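Local atomic coordinates of dihydropteroate synthase (Xanthomonas albilineans, PDB entry 6Q62), a protein that probably catalyses the condensation of para-aminobenzoate with 6-hydroxymethyl-7,8-dihydropterin diphosphate to give 7,8-dihydropteroate, the precursor of the folates. Residues A44-G49 with E88-Q93; E77-R82 with P105-A110; D132-L137 with A180-R185. All blocks are in the same frame, centred on the assembly; numbering follows the deposited sequence.

Interaction 1: A44-G49 with E88-Q93; sequences AAVAHG and ERLVAQ
Segments 44-49 and 88-93 are helical and run the same way, their axes 9.8 Å apart at closest approach and crossing at -30°. The backbones come nearest at Val46 and Leu90, whose CA atoms are 6.3 Å apart. Val46 points at the other helix and makes the largest single contribution to the contact. Its CG1 stands anti to the backbone N (chi1 169°), which leaves CG2 beside that N, and the two methyls straddle the start of the Arg89 side chain. CG2 of Val46 lies 3.7 Å from CB of Arg89, and the same methyl also touches Arg89 CD. The two side chains cross at about a right angle. The chain of Arg89, bent at chi2, then carries its guanidinium away from this packing, where NH1 makes a weak hydrogen bond to Pro85 O. Valine thus offers two methyls to the buried gap, while arginine lays its aliphatic CB and CD against one of them and takes its charge outward. Leu90 slides past Val46 in the opposite direction. Its CD2 rests 3.6 Å from the carbonyl O of Val46 and also touches Val46 CG1 and the carbonyl C of Gly49. Glycine fits here because a CB at this position would run into CD1 of Leu90. The leucine also reaches Leu60 and Ile62 of strand 59-63 and Leu98 of strand 98-101, filling the layer between helices and sheet. Such side-by-side, parallel packing of successive helices outside a parallel sheet is characteristic of the TIM barrel, the fold of the pterin-binding enzymes.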
loop_
_atom_site.group_PDB
_atom_site.type_symbol
_atom_site.label_atom_id
_atom_site.label_comp_id
_atom_site.label_asym_id
_atom_site.label_seq_id
_atom_site.Cartn_x
_atom_site.Cartn_y
_atom_site.Cartn_z
ATOM N N ALA A 44 9.468 -27.836 -0.263
ATOM C CA ALA A 44 9.645 -26.376 -0.178
ATOM C C ALA A 44 8.341 -25.632 -0.593
ATOM O O ALA A 44 7.977 -24.635 0.031
ATOM C CB ALA A 44 10.801 -25.950 -1.068
ATOM N N ALA A 45 7.637 -26.131 -1.622
ATOM C CA ALA A 45 6.370 -25.527 -2.077
ATOM C C ALA A 45 5.267 -25.713 -1.025
ATOM O O ALA A 45 4.501 -24.763 -0.746
ATOM C CB ALA A 45 5.945 -26.154 -3.394
ATOM N N VAL A 46 5.228 -26.895 -0.388
ATOM C CA VAL A 46 4.230 -27.174 0.647
ATOM C C VAL A 46 4.492 -26.231 1.828
ATOM O O VAL A 46 3.577 -25.540 2.256
ATOM C CB VAL A 46 4.203 -28.661 1.060
ATOM C CG1 VAL A 46 3.364 -28.888 2.314
ATOM C CG2 VAL A 46 3.690 -29.532 -0.097
ATOM N N ALA A 47 5.743 -26.153 2.308
ATOM C CA ALA A 47 6.072 -25.241 3.416
ATOM C C ALA A 47 5.717 -23.786 3.057
ATOM O O ALA A 47 5.191 -23.051 3.899
ATOM C CB ALA A 47 7.548 -25.360 3.771
ATOM N N HIS A 48 5.973 -23.372 1.801
ATOM C CA HIS A 48 5.614 -22.022 1.381
ATOM C C HIS A 48 4.088 -21.787 1.405
ATOM O O HIS A 48 3.644 -20.764 1.936
ATOM C CB HIS A 48 6.220 -21.701 -0.002
ATOM C CG HIS A 48 6.054 -20.268 -0.388
ATOM N ND1 HIS A 48 6.592 -19.249 0.385
ATOM C CD2 HIS A 48 5.412 -19.718 -1.444
ATOM C CE1 HIS A 48 6.253 -18.123 -0.227
ATOM N NE2 HIS A 48 5.532 -18.349 -1.312
ATOM N N GLY A 49 3.303 -22.738 0.890
ATOM C CA GLY A 49 1.843 -22.636 0.919
ATOM C C GLY A 49 1.323 -22.586 2.352
ATOM O O GLY A 49 0.431 -21.788 2.652
ATOM N N GLU A 88 -1.873 -32.688 -2.893
ATOM C CA GLU A 88 -2.244 -33.759 -1.938
ATOM C C GLU A 88 -1.857 -33.371 -0.504
ATOM O O GLU A 88 -2.647 -33.524 0.429
ATOM C CB GLU A 88 -1.589 -35.099 -2.333
ATOM C CG GLU A 88 -2.158 -35.670 -3.625
ATOM C CD GLU A 88 -1.510 -36.932 -4.154
ATOM O OE1 GLU A 88 -0.318 -37.158 -3.856
ATOM O OE2 GLU A 88 -2.184 -37.682 -4.894
ATOM N N ARG A 89 -0.663 -32.799 -0.342
ATOM C CA ARG A 89 -0.191 -32.384 0.985
ATOM C C ARG A 89 -0.925 -31.152 1.501
ATOM O O ARG A 89 -1.341 -31.137 2.661
ATOM C CB ARG A 89 1.325 -32.174 0.976
ATOM C CG ARG A 89 2.102 -33.488 1.004
ATOM C CD ARG A 89 3.411 -33.391 0.240
ATOM N NE ARG A 89 4.223 -34.617 0.346
ATOM C CZ ARG A 89 4.104 -35.688 -0.439
ATOM N NH1 ARG A 89 3.204 -35.713 -1.410
ATOM N NH2 ARG A 89 4.883 -36.743 -0.251
ATOM N N LEU A 90 -1.118 -30.127 0.646
ATOM C CA LEU A 90 -1.820 -28.912 1.072
ATOM C C LEU A 90 -3.313 -29.130 1.365
ATOM O O LEU A 90 -3.840 -28.490 2.269
ATOM C CB LEU A 90 -1.614 -27.744 0.076
ATOM C CG LEU A 90 -0.214 -27.117 0.042
ATOM C CD1 LEU A 90 -0.119 -26.089 -1.068
ATOM C CD2 LEU A 90 0.172 -26.461 1.404
ATOM N N VAL A 91 -3.987 -30.029 0.638
ATOM C CA VAL A 91 -5.412 -30.295 0.903
ATOM C C VAL A 91 -5.578 -30.938 2.304
ATOM O O VAL A 91 -6.545 -30.632 3.008
ATOM C CB VAL A 91 -6.107 -31.069 -0.250
ATOM C CG1 VAL A 91 -5.683 -32.537 -0.309
ATOM C CG2 VAL A 91 -7.628 -30.931 -0.168
ATOM N N ALA A 92 -4.593 -31.733 2.723
ATOM C CA ALA A 92 -4.589 -32.395 4.032
ATOM C C ALA A 92 -4.144 -31.444 5.167
ATOM O O ALA A 92 -4.496 -31.669 6.335
ATOM C CB ALA A 92 -3.663 -33.592 3.990
ATOM N N GLN A 93 -3.333 -30.410 4.847
ATOM C CA GLN A 93 -2.745 -29.547 5.876
ATOM C C GLN A 93 -3.285 -28.114 5.942
ATOM O O GLN A 93 -2.837 -27.335 6.782
ATOM C CB GLN A 93 -1.222 -29.539 5.716
ATOM C CG GLN A 93 -0.624 -30.937 5.899
ATOM C CD GLN A 93 0.846 -30.965 5.663
ATOM O OE1 GLN A 93 1.591 -30.284 6.347
ATOM N NE2 GLN A 93 1.287 -31.770 4.706
#

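Interaction 2: E77-R82 with P105-A110; sequences EEELRR and PEVMRA
On the outer helical layer of the TIM barrel, helices 76-93 and 105-114 lie side by side, their short segments inclined by only 24°, and the contact joins an apolar patch to a buried carboxylate. Leu80 reaches across with one branch: CG lies beside its own backbone N (chi1 -69°), and CD2 meets CB of Ala110 at 3.7 Å and CA of Val107 at 4.0 Å. The small alanine lets the leucine methyl come close to the helix. Val107 turns its CG2 to the carboxylate of Glu79, 3.6 Å from OE1, while CG1 sits near OE2. Glu79 gets there with CG anti to the backbone N and an extended chain, crossing the valine at about a right angle. Its OE1 forms a salt bridge with Lys104, and OE2 is hydrogen-bonded to Thr102. Glu77, Glu78, Arg81 and Arg82 form a separate salt-bridge network: Arg81 meets Glu77 OE2 (nearly straight, 176°) and Glu78 OE1 in its guanidinium plane but above both carboxylate planes, and Arg82 NE uses the anti lone pair of Glu78 OE2. Lys104 and Thr102 probably offset the cost of setting the Glu79 carboxylate against valine methyls, favouring its ionised form.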
loop_
_atom_site.group_PDB
_atom_site.type_symbol
_atom_site.label_atom_id
_atom_site.label_comp_id
_atom_site.label_asym_id
_atom_site.label_seq_id
_atom_site.Cartn_x
_atom_site.Cartn_y
_atom_site.Cartn_z
ATOM N N GLU A 77 4.027 -34.646 -17.916
ATOM C CA GLU A 77 4.440 -35.573 -16.866
ATOM C C GLU A 77 5.220 -34.862 -15.761
ATOM O O GLU A 77 5.006 -35.148 -14.576
ATOM C CB GLU A 77 5.322 -36.683 -17.478
ATOM C CG GLU A 77 5.500 -37.882 -16.592
ATOM C CD GLU A 77 6.520 -38.818 -17.204
ATOM O OE1 GLU A 77 6.104 -39.842 -17.789
ATOM O OE2 GLU A 77 7.734 -38.508 -17.135
ATOM N N GLU A 78 6.095 -33.914 -16.148
ATOM C CA GLU A 78 6.861 -33.121 -15.178
ATOM C C GLU A 78 5.921 -32.166 -14.389
ATOM O O GLU A 78 6.092 -31.994 -13.184
ATOM C CB GLU A 78 7.973 -32.321 -15.891
ATOM C CG GLU A 78 8.874 -31.510 -14.957
ATOM C CD GLU A 78 9.526 -32.240 -13.791
ATOM O OE1 GLU A 78 9.830 -33.449 -13.927
ATOM O OE2 GLU A 78 9.736 -31.595 -12.737
ATOM N N GLU A 79 4.941 -31.546 -15.073
ATOM C CA GLU A 79 3.998 -30.640 -14.419
ATOM C C GLU A 79 3.193 -31.432 -13.364
ATOM O O GLU A 79 3.031 -30.938 -12.240
ATOM C CB GLU A 79 3.065 -30.016 -15.460
ATOM C CG GLU A 79 2.205 -28.898 -14.885
ATOM C CD GLU A 79 1.326 -28.227 -15.918
ATOM O OE1 GLU A 79 1.368 -28.666 -17.089
ATOM O OE2 GLU A 79 0.576 -27.285 -15.560
ATOM N N LEU A 80 2.775 -32.685 -13.694
ATOM C CA LEU A 80 2.047 -33.518 -12.725
ATOM C C LEU A 80 2.919 -33.879 -11.540
ATOM O O LEU A 80 2.462 -33.848 -10.396
ATOM C CB LEU A 80 1.535 -34.806 -13.405
ATOM C CG LEU A 80 0.412 -34.618 -14.426
ATOM C CD1 LEU A 80 0.212 -35.921 -15.256
ATOM C CD2 LEU A 80 -0.893 -34.214 -13.718
ATOM N N ARG A 81 4.194 -34.225 -11.809
ATOM C CA ARG A 81 5.182 -34.592 -10.774
ATOM C C ARG A 81 5.366 -33.438 -9.777
ATOM O O ARG A 81 5.622 -33.669 -8.608
ATOM C CB ARG A 81 6.519 -34.926 -11.470
ATOM C CG ARG A 81 7.589 -35.627 -10.674
ATOM C CD ARG A 81 8.689 -36.031 -11.652
ATOM N NE ARG A 81 8.235 -37.172 -12.437
ATOM C CZ ARG A 81 8.248 -37.273 -13.761
ATOM N NH1 ARG A 81 8.778 -36.309 -14.508
ATOM N NH2 ARG A 81 7.797 -38.367 -14.345
ATOM N N ARG A 82 5.223 -32.202 -10.249
ATOM C CA ARG A 82 5.334 -31.029 -9.391
ATOM C C ARG A 82 4.061 -30.729 -8.627
ATOM O O ARG A 82 4.114 -30.611 -7.416
ATOM C CB ARG A 82 5.699 -29.808 -10.228
ATOM C CG ARG A 82 7.100 -29.912 -10.815
ATOM C CD ARG A 82 7.304 -28.860 -11.876
ATOM N NE ARG A 82 8.651 -28.979 -12.445
ATOM C CZ ARG A 82 9.206 -28.079 -13.251
ATOM N NH1 ARG A 82 8.559 -26.960 -13.557
ATOM N NH2 ARG A 82 10.428 -28.270 -13.723
ATOM N N PRO A 105 -5.680 -29.851 -19.867
ATOM C CA PRO A 105 -6.819 -30.599 -19.314
ATOM C C PRO A 105 -6.450 -31.796 -18.486
ATOM O O PRO A 105 -7.148 -32.081 -17.526
ATOM C CB PRO A 105 -7.642 -31.008 -20.536
ATOM C CG PRO A 105 -6.764 -30.743 -21.716
ATOM C CD PRO A 105 -5.801 -29.681 -21.323
ATOM N N GLU A 106 -5.364 -32.509 -18.838
ATOM C CA GLU A 106 -4.950 -33.695 -18.079
ATOM C C GLU A 106 -4.539 -33.260 -16.687
ATOM O O GLU A 106 -4.817 -33.971 -15.728
ATOM C CB GLU A 106 -3.738 -34.397 -18.764
ATOM C CG GLU A 106 -3.937 -34.777 -20.225
ATOM C CD GLU A 106 -3.568 -33.763 -21.301
ATOM O OE1 GLU A 106 -3.588 -32.537 -21.038
ATOM O OE2 GLU A 106 -3.281 -34.209 -22.433
ATOM N N VAL A 107 -3.884 -32.075 -16.554
ATOM C CA VAL A 107 -3.456 -31.573 -15.237
ATOM C C VAL A 107 -4.685 -31.094 -14.484
ATOM O O VAL A 107 -4.798 -31.355 -13.288
ATOM C CB VAL A 107 -2.382 -30.462 -15.354
ATOM C CG1 VAL A 107 -1.927 -29.990 -13.962
ATOM C CG2 VAL A 107 -1.172 -30.967 -16.162
ATOM N N MET A 108 -5.633 -30.443 -15.176
ATOM C CA MET A 108 -6.869 -29.999 -14.522
ATOM C C MET A 108 -7.599 -31.177 -13.881
ATOM O O MET A 108 -7.972 -31.105 -12.713
ATOM C CB MET A 108 -7.807 -29.312 -15.531
ATOM C CG MET A 108 -7.205 -28.089 -16.169
ATOM S SD MET A 108 -8.403 -27.385 -17.333
ATOM C CE MET A 108 -7.399 -26.177 -18.123
ATOM N N ARG A 109 -7.796 -32.278 -14.652
ATOM C CA ARG A 109 -8.495 -33.454 -14.121
ATOM C C ARG A 109 -7.757 -34.101 -12.974
ATOM O O ARG A 109 -8.364 -34.421 -11.949
ATOM C CB ARG A 109 -8.736 -34.472 -15.244
ATOM C CG ARG A 109 -9.683 -33.952 -16.322
ATOM C CD ARG A 109 -9.963 -35.060 -17.318
ATOM N NE ARG A 109 -10.877 -34.634 -18.376
ATOM C CZ ARG A 109 -12.197 -34.743 -18.312
ATOM N NH1 ARG A 109 -12.787 -35.193 -17.203
ATOM N NH2 ARG A 109 -12.940 -34.365 -19.329
ATOM N N ALA A 110 -6.452 -34.331 -13.140
ATOM C CA ALA A 110 -5.642 -34.971 -12.097
ATOM C C ALA A 110 -5.567 -34.099 -10.832
ATOM O O ALA A 110 -5.655 -34.620 -9.716
ATOM C CB ALA A 110 -4.231 -35.260 -12.614
#

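Interaction 3: D132-L137 with A180-R185; sequences DAVADL and AGIDKR
Beyond helix 162-179, the chain turns through residues 180-185 toward strand 187-190 and passes along one side of helix 130-137. Ala180 comes first. Its carbonyl O lies 3.5 Å from CB of Ala135, a van der Waals contact that the single methyl of alanine allows. Gly181 follows with a positive phi of 95°, closing the helix in a Schellman motif; glycine suits the place because a side chain there would collide with the carbonyl O of Ala180. The carbonyl O of Gly181 takes a hydrogen bond from a water, which donates a second one to Ala135 O at 2.6 Å, so one molecule bridges two backbone acceptors that cannot bond to each other. Ile182 is the apolar centre, its CA 4.8 Å from that of Ala135. With CG1 beside the backbone N (chi1 -61°), the longer branch is sent to the helix: CG1 lies 3.7 Å from Ala135 N, and CD1 meets Val134 CG1 at 3.8 Å, the two side chains crossing obliquely. Leu125 packs against both Ile182 and Val134, extending the apolar cluster. Asp183 then turns to its own loop. Its OD1 accepts from the backbone N of Arg185 through the anti lone pair, completing an Asx turn, and also from Arg185 NE. The guanidinium approaches side-on, and NH2 reaches the syn lone pair of OD2 at 2.8 Å as a salt bridge. Aspartate is short enough to serve both the backbone and the arginine from one place. Direct contact across the segments is thus van der Waals packing, mostly apolar, one water donates to both carbonyl oxygens, and the paired charges, which probably stabilise each other's ionised forms, brace the turn internally.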
loop_
_atom_site.group_PDB
_atom_site.type_symbol
_atom_site.label_atom_id
_atom_site.label_comp_id
_atom_site.label_asym_id
_atom_site.label_seq_id
_atom_site.Cartn_x
_atom_site.Cartn_y
_atom_site.Cartn_z
ATOM N N ASP A 132 -14.282 -29.216 -21.992
ATOM C CA ASP A 132 -14.864 -30.480 -21.542
ATOM C C ASP A 132 -14.416 -30.814 -20.109
ATOM O O ASP A 132 -15.235 -31.250 -19.311
ATOM C CB ASP A 132 -14.421 -31.591 -22.505
ATOM C CG ASP A 132 -15.046 -32.957 -22.317
ATOM O OD1 ASP A 132 -16.267 -33.063 -22.458
ATOM O OD2 ASP A 132 -14.287 -33.933 -22.090
ATOM N N ALA A 133 -13.116 -30.639 -19.782
ATOM C CA ALA A 133 -12.656 -30.930 -18.417
ATOM C C ALA A 133 -13.357 -30.029 -17.375
ATOM O O ALA A 133 -13.924 -30.514 -16.389
ATOM C CB ALA A 133 -11.130 -30.793 -18.322
ATOM N N VAL A 134 -13.361 -28.733 -17.594
ATOM C CA VAL A 134 -13.977 -27.847 -16.600
ATOM C C VAL A 134 -15.496 -28.103 -16.502
ATOM O O VAL A 134 -16.006 -28.162 -15.369
ATOM C CB VAL A 134 -13.595 -26.366 -16.817
ATOM C CG1 VAL A 134 -14.321 -25.461 -15.856
ATOM C CG2 VAL A 134 -12.089 -26.194 -16.658
ATOM N N ALA A 135 -16.186 -28.374 -17.656
ATOM C CA ALA A 135 -17.623 -28.670 -17.626
ATOM C C ALA A 135 -17.876 -29.933 -16.775
ATOM O O ALA A 135 -18.778 -29.924 -15.950
ATOM C CB ALA A 135 -18.158 -28.842 -19.034
ATOM N N ASP A 136 -17.009 -30.979 -16.911
ATOM C CA ASP A 136 -17.113 -32.222 -16.142
ATOM C C ASP A 136 -16.752 -32.063 -14.689
ATOM O O ASP A 136 -17.321 -32.730 -13.816
ATOM C CB ASP A 136 -16.140 -33.273 -16.718
ATOM C CG ASP A 136 -16.557 -33.976 -17.994
ATOM O OD1 ASP A 136 -17.689 -33.744 -18.452
ATOM O OD2 ASP A 136 -15.733 -34.766 -18.535
ATOM N N LEU A 137 -15.702 -31.265 -14.416
ATOM C CA LEU A 137 -15.190 -31.146 -13.059
ATOM C C LEU A 137 -16.050 -30.325 -12.104
ATOM O O LEU A 137 -15.946 -30.528 -10.897
ATOM C CB LEU A 137 -13.748 -30.616 -13.081
ATOM C CG LEU A 137 -12.732 -31.591 -13.724
ATOM C CD1 LEU A 137 -11.435 -30.879 -14.089
ATOM C CD2 LEU A 137 -12.487 -32.827 -12.836
ATOM N N ALA A 180 -20.319 -24.391 -23.454
ATOM C CA ALA A 180 -19.760 -25.710 -23.166
ATOM C C ALA A 180 -20.447 -26.354 -21.948
ATOM O O ALA A 180 -20.138 -27.484 -21.594
ATOM C CB ALA A 180 -18.256 -25.615 -22.923
ATOM N N GLY A 181 -21.346 -25.615 -21.297
ATOM C CA GLY A 181 -22.046 -26.153 -20.137
ATOM C C GLY A 181 -21.425 -25.801 -18.801
ATOM O O GLY A 181 -21.763 -26.409 -17.778
ATOM N N ILE A 182 -20.514 -24.811 -18.789
ATOM C CA ILE A 182 -19.923 -24.405 -17.513
ATOM C C ILE A 182 -20.874 -23.333 -16.954
ATOM O O ILE A 182 -21.205 -22.388 -17.665
ATOM C CB ILE A 182 -18.459 -23.893 -17.665
ATOM C CG1 ILE A 182 -17.544 -25.007 -18.231
ATOM C CG2 ILE A 182 -17.910 -23.352 -16.299
ATOM C CD1 ILE A 182 -16.314 -24.481 -18.958
ATOM N N ASP A 183 -21.334 -23.516 -15.704
ATOM C CA ASP A 183 -22.247 -22.562 -15.063
ATOM C C ASP A 183 -21.574 -21.189 -14.952
ATOM O O ASP A 183 -20.418 -21.122 -14.531
ATOM C CB ASP A 183 -22.672 -23.073 -13.677
ATOM C CG ASP A 183 -23.886 -22.366 -13.108
ATOM O OD1 ASP A 183 -23.834 -21.131 -12.944
ATOM O OD2 ASP A 183 -24.889 -23.051 -12.823
ATOM N N LYS A 184 -22.284 -20.095 -15.352
ATOM C CA LYS A 184 -21.744 -18.731 -15.278
ATOM C C LYS A 184 -21.300 -18.376 -13.854
ATOM O O LYS A 184 -20.347 -17.627 -13.711
ATOM C CB LYS A 184 -22.748 -17.689 -15.806
ATOM C CG LYS A 184 -22.074 -16.360 -16.203
ATOM C CD LYS A 184 -23.041 -15.222 -16.428
ATOM C CE LYS A 184 -22.317 -13.960 -16.843
ATOM N NZ LYS A 184 -23.241 -12.810 -16.953
ATOM N N ARG A 185 -21.928 -18.983 -12.810
ATOM C CA ARG A 185 -21.605 -18.714 -11.409
ATOM C C ARG A 185 -20.232 -19.249 -11.004
ATOM O O ARG A 185 -19.740 -18.918 -9.920
ATOM C CB ARG A 185 -22.680 -19.301 -10.466
ATOM C CG ARG A 185 -24.032 -18.579 -10.575
ATOM C CD ARG A 185 -25.142 -19.358 -9.899
ATOM N NE ARG A 185 -25.625 -20.469 -10.720
ATOM C CZ ARG A 185 -26.649 -21.254 -10.392
ATOM N NH1 ARG A 185 -27.312 -21.056 -9.256
ATOM N NH2 ARG A 185 -27.020 -22.240 -11.197
HETATM O O HOH W 1 -20.585 -28.049 -15.529
#

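Two helix-helix contacts and one helix-loop contact follow one another round the barrel. Interactions 1 and 2 share helix 76-93, one using its C-terminal and the other its N-terminal part, so their centres are 16 Å apart and their nearest atoms about 6 Å. Interaction 2 is tied to interaction 3 by Arg109, whose NH2 forms salt bridges with Asp136 OD2 at 2.9 Å and with Asp132 OD2 at 3.1 Å, so one arginine joins helices 105-114 and 130-137. Interactions 1 and 3 do not touch. The bound 6-chloroguanine lies about 11 Å from the side chain of Glu79 and about 13 Å from that of Val134, so interactions 2 and 3 lie near, but do not line, its pocket, probably the pterin site.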